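Long-range contact in probable mannosyltransferase KTR4 (Saccharomyces cerevisiae, PDB 5A07), which is a probable mannosyltransferase of the glycolipid 2-alpha-mannosyltransferase family, with a GT-A type fold that holds GDP and a manganese ion: residues N72-Y76 with Q418-R423. Residues are numbered along the deposited sequence; the frame is centred on the assembly and turned at random.
Sequences NKQLY and QATWIR
Two helices from near the two ends of the modelled chain of this probable GT-A glycosyltransferase pack together, Asn-72 of helix 65-80 lying against Ala-419 and Arg-423 of helix 418-425. The short segments cross at 69°, with their axes 8.9 Å apart. The closest carbon-carbon contact is at the small Ala-419: its CB lies 3.4 Å from CB of Asn-72. One turn on, Arg-423 reaches over to helix 65-80. Its chain is extended as far as CD and bends at chi3 (-62°), which brings the guanidinium end-on to the Asn-72 amide. NH1 and NH2 both donate to OD1 of Asn-72, each at 2.9 Å. The oxygen lies in the guanidinium plane, but both bonds are bent, with N-H...O angles of 144°. The amide ND2 bonds to Gln-301. CD2 of Leu-75 touches CG2 of Ile-422 at 3.8 Å and also packs near the Ala-419 carbonyl oxygen. Some distance from Leu-75, CD1 of Tyr-76 meets CB of Gln-418 at 3.9 Å. Gln-418 and Ile-422 rest on Trp-373 of strand 371-373, and Trp-421 packs edge-to-face with Phe-258 of strand 256-262, so helix 418-425 lies between helix 65-80 and the mixed sheet.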
loop_
_atom_site.group_PDB
_atom_site.type_symbol
_atom_site.label_atom_id
_atom_site.label_comp_id
_atom_site.label_asym_id
_atom_site.label_seq_id
_atom_site.Cartn_x
_atom_site.Cartn_y
_atom_site.Cartn_z
ATOM N N ASN B 72 -4.360 21.634 -2.460
ATOM C CA ASN B 72 -4.238 20.212 -2.011
ATOM C C ASN B 72 -3.523 20.185 -0.642
ATOM O O ASN B 72 -3.946 19.458 0.234
ATOM C CB ASN B 72 -3.529 19.341 -3.048
ATOM C CG ASN B 72 -4.390 19.083 -4.259
ATOM O OD1 ASN B 72 -5.575 19.385 -4.210
ATOM N ND2 ASN B 72 -3.869 18.386 -5.270
ATOM N N LYS B 73 -2.471 20.989 -0.464
ATOM C CA LYS B 73 -1.803 21.042 0.849
ATOM C C LYS B 73 -2.697 21.575 1.908
ATOM O O LYS B 73 -2.641 21.160 3.019
ATOM C CB LYS B 73 -0.591 21.970 0.805
ATOM C CG LYS B 73 0.567 21.441 0.036
ATOM C CD LYS B 73 1.851 22.198 0.440
ATOM C CE LYS B 73 2.397 23.084 -0.672
ATOM N NZ LYS B 73 3.898 23.093 -0.785
ATOM N N GLN B 74 -3.525 22.555 1.567
ATOM C CA GLN B 74 -4.433 23.095 2.542
ATOM C C GLN B 74 -5.464 22.066 2.936
ATOM O O GLN B 74 -5.826 21.977 4.125
ATOM C CB GLN B 74 -5.147 24.368 2.019
ATOM C CG GLN B 74 -6.197 24.864 2.990
ATOM C CD GLN B 74 -6.765 26.240 2.591
ATOM O OE1 GLN B 74 -7.762 26.694 3.136
ATOM N NE2 GLN B 74 -6.146 26.880 1.645
ATOM N N LEU B 75 -6.022 21.342 1.971
ATOM C CA LEU B 75 -6.999 20.278 2.277
ATOM C C LEU B 75 -6.379 19.162 3.154
ATOM O O LEU B 75 -6.931 18.740 4.149
ATOM C CB LEU B 75 -7.574 19.679 1.009
ATOM C CG LEU B 75 -8.575 18.551 1.279
ATOM C CD1 LEU B 75 -9.793 19.104 2.023
ATOM C CD2 LEU B 75 -9.034 17.899 -0.002
ATOM N N TYR B 76 -5.179 18.754 2.793
ATOM C CA TYR B 76 -4.404 17.800 3.617
ATOM C C TYR B 76 -4.228 18.291 5.024
ATOM O O TYR B 76 -4.464 17.577 5.962
ATOM C CB TYR B 76 -3.067 17.496 2.915
ATOM C CG TYR B 76 -2.187 16.560 3.678
ATOM C CD1 TYR B 76 -2.357 15.192 3.608
ATOM C CD2 TYR B 76 -1.151 17.042 4.465
ATOM C CE1 TYR B 76 -1.508 14.308 4.318
ATOM C CE2 TYR B 76 -0.293 16.185 5.139
ATOM C CZ TYR B 76 -0.477 14.820 5.069
ATOM O OH TYR B 76 0.300 14.023 5.862
ATOM N N GLN B 418 -2.699 12.405 -1.233
ATOM C CA GLN B 418 -3.744 12.206 -0.261
ATOM C C GLN B 418 -4.935 13.183 -0.473
ATOM O O GLN B 418 -6.073 12.780 -0.259
ATOM C CB GLN B 418 -3.219 12.278 1.166
ATOM C CG GLN B 418 -4.264 12.005 2.260
ATOM C CD GLN B 418 -4.666 10.546 2.273
ATOM O OE1 GLN B 418 -3.799 9.657 2.265
ATOM N NE2 GLN B 418 -5.922 10.287 2.279
ATOM N N ALA B 419 -4.690 14.432 -0.902
ATOM C CA ALA B 419 -5.773 15.378 -1.163
ATOM C C ALA B 419 -6.721 14.860 -2.215
ATOM O O ALA B 419 -7.925 15.038 -2.086
ATOM C CB ALA B 419 -5.238 16.750 -1.577
ATOM N N THR B 420 -6.195 14.198 -3.245
ATOM C CA THR B 420 -7.031 13.607 -4.286
ATOM C C THR B 420 -7.946 12.500 -3.742
ATOM O O THR B 420 -9.149 12.463 -4.030
ATOM C CB THR B 420 -6.181 13.101 -5.470
ATOM O OG1 THR B 420 -5.524 14.218 -6.048
ATOM C CG2 THR B 420 -7.031 12.364 -6.523
ATOM N N TRP B 421 -7.396 11.655 -2.890
ATOM C CA TRP B 421 -8.166 10.613 -2.249
ATOM C C TRP B 421 -9.272 11.236 -1.320
ATOM O O TRP B 421 -10.438 10.791 -1.350
ATOM C CB TRP B 421 -7.208 9.700 -1.380
ATOM C CG TRP B 421 -7.934 8.549 -0.805
ATOM C CD1 TRP B 421 -8.523 8.463 0.434
ATOM C CD2 TRP B 421 -8.259 7.345 -1.486
ATOM N NE1 TRP B 421 -9.180 7.300 0.547
ATOM C CE2 TRP B 421 -9.038 6.593 -0.630
ATOM C CE3 TRP B 421 -7.997 6.865 -2.794
ATOM C CZ2 TRP B 421 -9.536 5.358 -0.973
ATOM C CZ3 TRP B 421 -8.493 5.595 -3.161
ATOM C CH2 TRP B 421 -9.277 4.876 -2.260
ATOM N N ILE B 422 -8.905 12.230 -0.556
ATOM C CA ILE B 422 -9.893 12.926 0.318
ATOM C C ILE B 422 -10.997 13.546 -0.533
ATOM O O ILE B 422 -12.193 13.365 -0.245
ATOM C CB ILE B 422 -9.257 14.023 1.181
ATOM C CG1 ILE B 422 -8.334 13.385 2.222
ATOM C CG2 ILE B 422 -10.339 14.871 1.916
ATOM C CD1 ILE B 422 -7.427 14.349 2.907
ATOM N N ARG B 423 -10.597 14.244 -1.557
ATOM C CA ARG B 423 -11.568 14.985 -2.400
ATOM C C ARG B 423 -12.528 14.072 -3.153
ATOM O O ARG B 423 -13.729 14.371 -3.246
ATOM C CB ARG B 423 -10.809 15.863 -3.362
ATOM C CG ARG B 423 -11.680 16.659 -4.370
ATOM C CD ARG B 423 -10.813 17.505 -5.280
ATOM N NE ARG B 423 -10.127 18.447 -4.452
ATOM C CZ ARG B 423 -8.796 18.659 -4.357
ATOM N NH1 ARG B 423 -7.948 18.027 -5.137
ATOM N NH2 ARG B 423 -8.361 19.550 -3.462
#